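Local coordinates for protein nucleoside hydrolase, putative (Trypanosoma brucei, PDB 3FZ0) that belongs to the nucleoside hydrolase family and holds a calcium ion beside the first strand of its mixed central sheet, at residues I11-G16 with I21-A26; L25-P30 with K55-Y60; G72-E77 with V140-R145. The protein carries 2 engineered substitutions. All coordinates share one frame; numbering follows the deposited sequence.

How the contacts relate
Three contacts on one chain illustrate how a nucleoside hydrolase fold is packed outward from its calcium site. Contact 1 lies nearest the core, its centre about 6 Å from the centre of the chain, and holds Asp14, one of four residues that bind the calcium ion. Contact 2 starts where it stops: both use helix 17-27, share Leu25 and Ala26, and have centres about 9 Å apart. They meet directly, with Met24 CG 3.7 Å from Leu56 CD1. Contact 3 has its centre about 28 Å from that of contact 2 and about 20 Å from that of contact 1, whose nearest atoms lie about 4 Å away without touching; it borders a second subunit rather than the metal.

Contact 1: residues I11-G16 with I21-A26; sequences IDTDCG and IAIMLA. With CA (calcium ion), chain G.
Ile11 on strand 6-13 packs against Ile23 and Ala26 of helix 17-27, the first two elements of a beta-alpha-beta unit completed by strand 32-39. The dense part is wholly apolar. Ile11 divides its branches: CG2 meets Ile23 CG1 at 4.1 Å, the two side chains slanting across one another, while CD1 touches Ala26 CB at 3.8 Å. Its CG1 branch stands anti to the carbonyl carbon (chi1 -65°), and the extended chain beyond carries CD1 to the alanine. Two residues on, Thr13 CG2 and Ile23 CD1 meet tip to tip.

Past Thr13 the packing gives way to a polar, hydrated end. Thr13 OG1 accepts from Cys15 N at 2.9 Å, an ST turn, and is also hydrogen-bonded to Asp19 OD2. The adjacent Asp14 binds the calcium ion through OD1 at 2.4 Å, while its OD2 is hydrogen-bonded to Asn43 N. Three waters fill part of the coordination sphere, to which Asp19, Leu134 O and Asp283 also contribute. Because Asp19 OD2 both binds the metal and meets Thr13 OG1, the chemistry implies a coupling: the threonine packs through its methyl and probably helps position a calcium ligand through its hydroxyl.

Contact 2: residues L25-P30 with K55-Y60; sequences LAMTQP and KLLDLY
The Met27 methyl lies over one face of the Tyr60 ring, and this Met-aromatic contact dominates the meeting of residues 25-30 with residues 55-60. CE sits 3.7 Å from the centroid of the Tyr60 ring, 19° off the ring normal, a CH-pi contact displaced toward the rim, where CE comes within 3.5 Å of Tyr60 CE1. The sulfur stands farther back over the same ring, with SD 4.6 Å from the centroid of Tyr60. A bend about the CG-SD bond (chi3 -44°) turns the methyl onto the face, after an otherwise extended CB-CG link. Tyr60 also stacks with the ring of Trp242 in helix 241-249.

The helices brought together here, 17-27 and 46-60, each follow a parallel strand of the central sheet, 6-13 and 32-39 respectively. The pair closes over strand 32-39, where Met27 rests on Val34 and Leu57 on Ile37.

Apolar packing of the sulfur against a leucine methyl adds a second kind of contact: Met27 SD is 4.2 Å from Leu57 CD2. The leucine leaves its helix at an angle to the neighbouring segment, yet its end comes closer to the methionine.

Thr28 supplies a third kind, methyl against phenol. Its CG2 lies 3.8 Å from Tyr60 OH and 4.0 Å from Tyr60 CE2, the two side chains crossing at about a right angle. Meanwhile Thr28 OG1 is hydrogen-bonded to Met24 O, one turn back in the chain, which keeps the hydroxyl on its own helix end while the methyl reaches the tyrosine obliquely.

Contact 3: residues G72-E77 with V140-R145; sequences GPLVGE and VALALR
Leu74 projects from an irregular loop onto helix 138-146, where Ala141 and Leu142 receive it. The setting is an alpha/beta fold with a mixed central sheet: the loop follows strand 66-68, at one border of that sheet within the chain, and the helix follows the parallel strand 127-133. The contact joins the loop to a helix packed beside the sheet, across 62 intervening residues.

Leu74 buries by far the most surface. Its CG is anti to the backbone N (chi1 -169°), which directs the side chain toward the helix. The two methyls take separate partners there. CD1 meets Leu142 CD1 at 3.6 Å, and CD2 meets Ala141 CB at 4.1 Å, so the fork of the leucine spans two consecutive helix positions. The loop backbone is held as well, since Leu74 N is hydrogen-bonded to Asp186 OD2.

Leu142 comes next. Its CB does not point straight at the loop, but its end turns nearer, and the side chain slants across that of Leu74. On its own side it also touches Ala111 of helix 110-120.

Ala141 presents just a methyl, directed at the loop, which also touches Ala189 and Val192 of helix 187-195. The surroundings extend beyond one chain: Pro73 O is hydrogen-bonded to Arg145 NH2 of the second subunit, and Leu74 packs on Val75 of that subunit. Leu142 also packs on Arg145 of the second subunit, so the contact forms part of the interface. Within the chain, Leu142 meets the loop through one branch of its fork: CD2, the other branch, stays 4.9 Å from Leu74 CD1.

Contact 1: residues I11-G16 with I21-A26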
loop_
_atom_site.group_PDB
_atom_site.type_symbol
_atom_site.label_atom_id
_atom_site.label_comp_id
_atom_site.label_asym_id
_atom_site.label_seq_id
_atom_site.Cartn_x
_atom_site.Cartn_y
_atom_site.Cartn_z
ATOM N N ILE B 11 -16.574 26.884 11.467
ATOM C CA ILE B 11 -16.854 25.501 11.801
ATOM C C ILE B 11 -17.133 24.741 10.507
ATOM O O ILE B 11 -18.052 25.067 9.732
ATOM C CB ILE B 11 -18.016 25.349 12.830
ATOM C CG1 ILE B 11 -17.616 25.963 14.171
ATOM C CG2 ILE B 11 -18.378 23.853 13.019
ATOM C CD1 ILE B 11 -18.741 26.080 15.162
ATOM N N ASP B 12 -16.292 23.760 10.245
ATOM C CA ASP B 12 -16.455 22.921 9.066
ATOM C C ASP B 12 -17.081 21.639 9.523
ATOM O O ASP B 12 -16.618 21.045 10.480
ATOM C CB ASP B 12 -15.114 22.682 8.388
ATOM C CG ASP B 12 -15.266 22.009 7.047
ATOM O OD1 ASP B 12 -15.225 20.763 7.044
ATOM O OD2 ASP B 12 -15.460 22.694 6.015
ATOM N N THR B 13 -18.141 21.220 8.849
ATOM C CA THR B 13 -19.012 20.204 9.401
ATOM C C THR B 13 -19.746 19.360 8.353
ATOM O O THR B 13 -20.074 19.846 7.257
ATOM C CB THR B 13 -20.070 20.847 10.398
ATOM O OG1 THR B 13 -20.936 19.831 10.911
ATOM C CG2 THR B 13 -20.917 21.896 9.703
ATOM N N ASP B 14 -20.011 18.103 8.702
ATOM C CA ASP B 14 -20.865 17.258 7.887
ATOM C C ASP B 14 -22.285 17.083 8.469
ATOM O O ASP B 14 -23.035 16.178 8.059
ATOM C CB ASP B 14 -20.208 15.907 7.558
ATOM C CG ASP B 14 -20.059 14.980 8.775
ATOM O OD1 ASP B 14 -19.913 15.458 9.919
ATOM O OD2 ASP B 14 -20.055 13.748 8.583
ATOM N N CYS B 15 -22.635 17.926 9.436
ATOM C CA CYS B 15 -24.044 18.247 9.717
ATOM C C CYS B 15 -24.889 17.116 10.285
ATOM O O CYS B 15 -26.083 17.013 9.985
ATOM C CB CYS B 15 -24.716 18.821 8.464
ATOM S SG CYS B 15 -23.641 20.013 7.620
ATOM N N GLY B 16 -24.259 16.255 11.082
ATOM C CA GLY B 16 -24.978 15.227 11.835
ATOM C C GLY B 16 -25.446 15.708 13.213
ATOM O O GLY B 16 -25.253 16.874 13.588
ATOM N N ILE B 21 -25.172 19.605 18.099
ATOM C CA ILE B 21 -24.864 19.876 19.514
ATOM C C ILE B 21 -23.566 20.710 19.621
ATOM O O ILE B 21 -23.487 21.650 20.415
ATOM C CB ILE B 21 -24.693 18.559 20.362
ATOM C CG1 ILE B 21 -25.983 17.724 20.344
ATOM C CG2 ILE B 21 -24.225 18.884 21.829
ATOM C CD1 ILE B 21 -27.211 18.419 20.918
ATOM N N ALA B 22 -22.558 20.360 18.825
ATOM C CA ALA B 22 -21.292 21.125 18.830
ATOM C C ALA B 22 -21.475 22.605 18.427
ATOM O O ALA B 22 -20.907 23.519 19.060
ATOM C CB ALA B 22 -20.249 20.455 17.936
ATOM N N ILE B 23 -22.260 22.836 17.369
ATOM C CA ILE B 23 -22.503 24.205 16.902
ATOM C C ILE B 23 -23.336 24.958 17.947
ATOM O O ILE B 23 -23.086 26.133 18.205
ATOM C CB ILE B 23 -23.143 24.231 15.473
ATOM C CG1 ILE B 23 -22.163 23.615 14.456
ATOM C CG2 ILE B 23 -23.511 25.640 15.071
ATOM C CD1 ILE B 23 -22.783 23.086 13.169
ATOM N N MET B 24 -24.284 24.263 18.561
ATOM C CA MET B 24 -25.064 24.804 19.656
ATOM C C MET B 24 -24.164 25.226 20.807
ATOM O O MET B 24 -24.365 26.281 21.420
ATOM C CB MET B 24 -26.137 23.810 20.124
ATOM C CG MET B 24 -27.277 23.552 19.104
ATOM S SD MET B 24 -28.514 22.339 19.678
ATOM C CE MET B 24 -29.742 23.393 20.403
ATOM N N LEU B 25 -23.138 24.434 21.064
ATOM C CA LEU B 25 -22.232 24.715 22.162
ATOM C C LEU B 25 -21.418 25.973 21.838
ATOM O O LEU B 25 -21.359 26.921 22.659
ATOM C CB LEU B 25 -21.342 23.508 22.444
ATOM C CG LEU B 25 -20.585 23.345 23.764
ATOM C CD1 LEU B 25 -20.000 21.938 23.829
ATOM C CD2 LEU B 25 -19.494 24.326 23.919
ATOM N N ALA B 26 -20.811 26.003 20.652
ATOM C CA ALA B 26 -20.130 27.227 20.165
ATOM C C ALA B 26 -21.007 28.483 20.231
ATOM O O ALA B 26 -20.521 29.538 20.613
ATOM C CB ALA B 26 -19.639 27.029 18.759
HETATM CA CA CA G . -19.323 15.333 12.287
HETATM O O HOH W 1 -17.664 14.168 13.365
HETATM O O HOH W 2 -18.597 13.281 10.691
HETATM O O HOH W 3 -20.641 13.498 13.229
#

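Contact 2: residues L25-P30 with K55-Y60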
loop_
_atom_site.group_PDB
_atom_site.type_symbol
_atom_site.label_atom_id
_atom_site.label_comp_id
_atom_site.label_asym_id
_atom_site.label_seq_id
_atom_site.Cartn_x
_atom_site.Cartn_y
_atom_site.Cartn_z
ATOM N N LEU B 25 -23.138 24.434 21.064
ATOM C CA LEU B 25 -22.232 24.715 22.162
ATOM C C LEU B 25 -21.418 25.973 21.838
ATOM O O LEU B 25 -21.359 26.921 22.659
ATOM C CB LEU B 25 -21.342 23.508 22.444
ATOM C CG LEU B 25 -20.585 23.345 23.764
ATOM C CD1 LEU B 25 -20.000 21.938 23.829
ATOM C CD2 LEU B 25 -19.494 24.326 23.919
ATOM N N ALA B 26 -20.811 26.003 20.652
ATOM C CA ALA B 26 -20.130 27.227 20.165
ATOM C C ALA B 26 -21.007 28.483 20.231
ATOM O O ALA B 26 -20.521 29.538 20.613
ATOM C CB ALA B 26 -19.639 27.029 18.759
ATOM N N MET B 27 -22.291 28.351 19.883
ATOM C CA MET B 27 -23.166 29.507 19.798
ATOM C C MET B 27 -23.735 29.999 21.105
ATOM O O MET B 27 -24.416 31.011 21.094
ATOM C CB MET B 27 -24.310 29.240 18.830
ATOM C CG MET B 27 -23.913 29.408 17.387
ATOM S SD MET B 27 -25.300 29.040 16.333
ATOM C CE MET B 27 -25.895 27.566 17.127
ATOM N N THR B 28 -23.499 29.290 22.207
ATOM C CA THR B 28 -24.137 29.622 23.494
ATOM C C THR B 28 -23.072 29.876 24.553
ATOM O O THR B 28 -23.329 29.886 25.725
ATOM C CB THR B 28 -25.075 28.501 23.995
ATOM O OG1 THR B 28 -24.353 27.248 24.112
ATOM C CG2 THR B 28 -26.275 28.364 23.073
ATOM N N GLN B 29 -21.846 30.058 24.121
ATOM C CA GLN B 29 -20.743 30.238 25.024
ATOM C C GLN B 29 -20.365 31.725 24.968
ATOM O O GLN B 29 -20.441 32.351 23.909
ATOM C CB GLN B 29 -19.618 29.315 24.557
ATOM C CG GLN B 29 -18.606 28.926 25.609
ATOM C CD GLN B 29 -19.126 28.013 26.713
ATOM O OE1 GLN B 29 -20.196 27.412 26.623
ATOM N NE2 GLN B 29 -18.332 27.899 27.767
ATOM N N PRO B 30 -20.031 32.334 26.110
ATOM C CA PRO B 30 -19.701 33.762 25.984
ATOM C C PRO B 30 -18.322 33.992 25.352
ATOM O O PRO B 30 -17.473 33.119 25.392
ATOM C CB PRO B 30 -19.751 34.263 27.429
ATOM C CG PRO B 30 -19.447 33.033 28.271
ATOM C CD PRO B 30 -19.957 31.848 27.499
ATOM N N LYS B 55 -31.939 24.502 9.193
ATOM C CA LYS B 55 -32.922 24.221 10.268
ATOM C C LYS B 55 -32.350 24.577 11.629
ATOM O O LYS B 55 -33.067 25.139 12.463
ATOM C CB LYS B 55 -33.401 22.762 10.250
ATOM C CG LYS B 55 -34.174 22.384 8.976
ATOM C CD LYS B 55 -34.301 20.887 8.803
ATOM C CE LYS B 55 -35.182 20.575 7.622
ATOM N NZ LYS B 55 -35.573 19.160 7.565
ATOM N N LEU B 56 -31.060 24.277 11.851
ATOM C CA LEU B 56 -30.416 24.671 13.113
ATOM C C LEU B 56 -30.333 26.205 13.300
ATOM O O LEU B 56 -30.610 26.705 14.380
ATOM C CB LEU B 56 -29.030 24.038 13.227
ATOM C CG LEU B 56 -28.155 24.427 14.432
ATOM C CD1 LEU B 56 -28.798 24.002 15.758
ATOM C CD2 LEU B 56 -26.771 23.755 14.259
ATOM N N LEU B 57 -29.994 26.954 12.247
ATOM C CA LEU B 57 -29.938 28.410 12.372
ATOM C C LEU B 57 -31.324 29.090 12.476
ATOM O O LEU B 57 -31.440 30.158 13.100
ATOM C CB LEU B 57 -29.100 29.033 11.257
ATOM C CG LEU B 57 -27.658 28.524 11.137
ATOM C CD1 LEU B 57 -26.951 29.145 9.946
ATOM C CD2 LEU B 57 -26.841 28.692 12.428
ATOM N N ASP B 58 -32.359 28.500 11.868
ATOM C CA ASP B 58 -33.750 28.924 12.124
ATOM C C ASP B 58 -34.048 28.958 13.617
ATOM O O ASP B 58 -34.548 29.960 14.129
ATOM C CB ASP B 58 -34.756 27.981 11.447
ATOM C CG ASP B 58 -34.846 28.191 9.949
ATOM O OD1 ASP B 58 -34.435 29.280 9.450
ATOM O OD2 ASP B 58 -35.364 27.279 9.273
ATOM N N LEU B 59 -33.711 27.863 14.304
ATOM C CA LEU B 59 -33.915 27.744 15.734
ATOM C C LEU B 59 -33.377 28.974 16.484
ATOM O O LEU B 59 -34.046 29.520 17.335
ATOM C CB LEU B 59 -33.279 26.454 16.234
ATOM C CG LEU B 59 -33.624 25.996 17.654
ATOM C CD1 LEU B 59 -35.141 25.673 17.765
ATOM C CD2 LEU B 59 -32.785 24.803 18.070
ATOM N N TYR B 60 -32.182 29.422 16.121
ATOM C CA TYR B 60 -31.518 30.542 16.783
ATOM C C TYR B 60 -31.845 31.908 16.194
ATOM O O TYR B 60 -31.484 32.930 16.754
ATOM C CB TYR B 60 -30.007 30.327 16.739
ATOM C CG TYR B 60 -29.560 29.293 17.724
ATOM C CD1 TYR B 60 -29.534 27.929 17.382
ATOM C CD2 TYR B 60 -29.195 29.663 19.018
ATOM C CE1 TYR B 60 -29.133 26.973 18.310
ATOM C CE2 TYR B 60 -28.800 28.709 19.936
ATOM C CZ TYR B 60 -28.769 27.382 19.578
ATOM O OH TYR B 60 -28.367 26.457 20.500
#

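Contact 3: residues G72-E77 with V140-R145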
loop_
_atom_site.group_PDB
_atom_site.type_symbol
_atom_site.label_atom_id
_atom_site.label_comp_id
_atom_site.label_asym_id
_atom_site.label_seq_id
_atom_site.Cartn_x
_atom_site.Cartn_y
_atom_site.Cartn_z
ATOM N N GLY B 72 -17.308 14.912 -2.170
ATOM C CA GLY B 72 -16.571 13.678 -2.004
ATOM C C GLY B 72 -15.132 13.966 -1.625
ATOM O O GLY B 72 -14.721 15.117 -1.539
ATOM N N PRO B 73 -14.356 12.920 -1.383
ATOM C CA PRO B 73 -12.982 13.059 -0.923
ATOM C C PRO B 73 -12.121 13.874 -1.893
ATOM O O PRO B 73 -12.437 13.997 -3.099
ATOM C CB PRO B 73 -12.456 11.616 -0.883
ATOM C CG PRO B 73 -13.637 10.734 -0.947
ATOM C CD PRO B 73 -14.773 11.520 -1.554
ATOM N N LEU B 74 -11.034 14.418 -1.359
ATOM C CA LEU B 74 -10.026 15.072 -2.161
ATOM C C LEU B 74 -9.629 14.216 -3.360
ATOM O O LEU B 74 -9.476 14.748 -4.468
ATOM C CB LEU B 74 -8.786 15.360 -1.294
ATOM C CG LEU B 74 -7.667 16.263 -1.816
ATOM C CD1 LEU B 74 -8.245 17.605 -2.177
ATOM C CD2 LEU B 74 -6.596 16.411 -0.752
ATOM N N VAL B 75 -9.472 12.902 -3.143
ATOM C CA VAL B 75 -8.986 11.976 -4.184
ATOM C C VAL B 75 -9.784 10.672 -4.207
ATOM O O VAL B 75 -9.719 9.895 -3.252
ATOM C CB VAL B 75 -7.521 11.570 -3.936
ATOM C CG1 VAL B 75 -6.980 10.850 -5.149
ATOM C CG2 VAL B 75 -6.671 12.767 -3.590
ATOM N N GLY B 76 -10.508 10.431 -5.305
ATOM C CA GLY B 76 -11.247 9.177 -5.519
ATOM C C GLY B 76 -12.616 9.092 -4.851
ATOM O O GLY B 76 -13.013 9.997 -4.093
ATOM N N GLU B 77 -13.342 8.005 -5.137
ATOM C CA GLU B 77 -14.648 7.748 -4.517
ATOM C C GLU B 77 -14.518 7.488 -3.017
ATOM O O GLU B 77 -13.490 6.997 -2.566
ATOM C CB GLU B 77 -15.318 6.547 -5.185
ATOM C CG GLU B 77 -16.471 6.900 -6.143
ATOM C CD GLU B 77 -16.985 5.666 -6.928
ATOM O OE1 GLU B 77 -17.284 4.630 -6.279
ATOM O OE2 GLU B 77 -17.078 5.733 -8.192
ATOM N N VAL B 140 -10.910 21.813 4.217
ATOM C CA VAL B 140 -9.709 22.388 4.816
ATOM C C VAL B 140 -8.443 22.130 3.965
ATOM O O VAL B 140 -7.676 23.050 3.667
ATOM C CB VAL B 140 -9.504 21.943 6.294
ATOM C CG1 VAL B 140 -8.354 22.738 6.901
ATOM C CG2 VAL B 140 -10.779 22.148 7.120
ATOM N N ALA B 141 -8.263 20.883 3.537
ATOM C CA ALA B 141 -7.117 20.520 2.725
ATOM C C ALA B 141 -7.108 21.319 1.456
ATOM O O ALA B 141 -6.054 21.780 1.033
ATOM C CB ALA B 141 -7.147 19.040 2.403
ATOM N N LEU B 142 -8.281 21.478 0.848
ATOM C CA LEU B 142 -8.420 22.130 -0.453
ATOM C C LEU B 142 -8.026 23.608 -0.309
ATOM O O LEU B 142 -7.211 24.132 -1.108
ATOM C CB LEU B 142 -9.857 21.980 -0.918
ATOM C CG LEU B 142 -10.275 21.798 -2.362
ATOM C CD1 LEU B 142 -9.280 20.944 -3.096
ATOM C CD2 LEU B 142 -11.634 21.138 -2.375
ATOM N N ALA B 143 -8.553 24.258 0.751
ATOM C CA ALA B 143 -8.158 25.618 1.083
ATOM C C ALA B 143 -6.659 25.721 1.343
ATOM O O ALA B 143 -5.979 26.600 0.783
ATOM C CB ALA B 143 -8.937 26.125 2.250
ATOM N N LEU B 144 -6.138 24.805 2.159
ATOM C CA LEU B 144 -4.688 24.744 2.405
ATOM C C LEU B 144 -3.792 24.683 1.185
ATOM O O LEU B 144 -2.817 25.437 1.137
ATOM C CB LEU B 144 -4.323 23.620 3.368
ATOM C CG LEU B 144 -4.457 23.917 4.851
ATOM C CD1 LEU B 144 -4.546 22.578 5.534
ATOM C CD2 LEU B 144 -3.269 24.718 5.403
ATOM N N ARG B 145 -4.091 23.811 0.209
ATOM C CA ARG B 145 -3.235 23.722 -1.005
ATOM C C ARG B 145 -3.356 24.968 -1.904
ATOM O O ARG B 145 -2.421 25.283 -2.625
ATOM C CB ARG B 145 -3.456 22.438 -1.808
ATOM C CG ARG B 145 -3.533 21.162 -0.974
ATOM C CD ARG B 145 -2.176 20.666 -0.409
ATOM N NE ARG B 145 -1.121 20.883 -1.373
ATOM C CZ ARG B 145 -0.153 21.787 -1.232
ATOM N NH1 ARG B 145 -0.114 22.526 -0.115
ATOM N NH2 ARG B 145 0.770 21.949 -2.202
#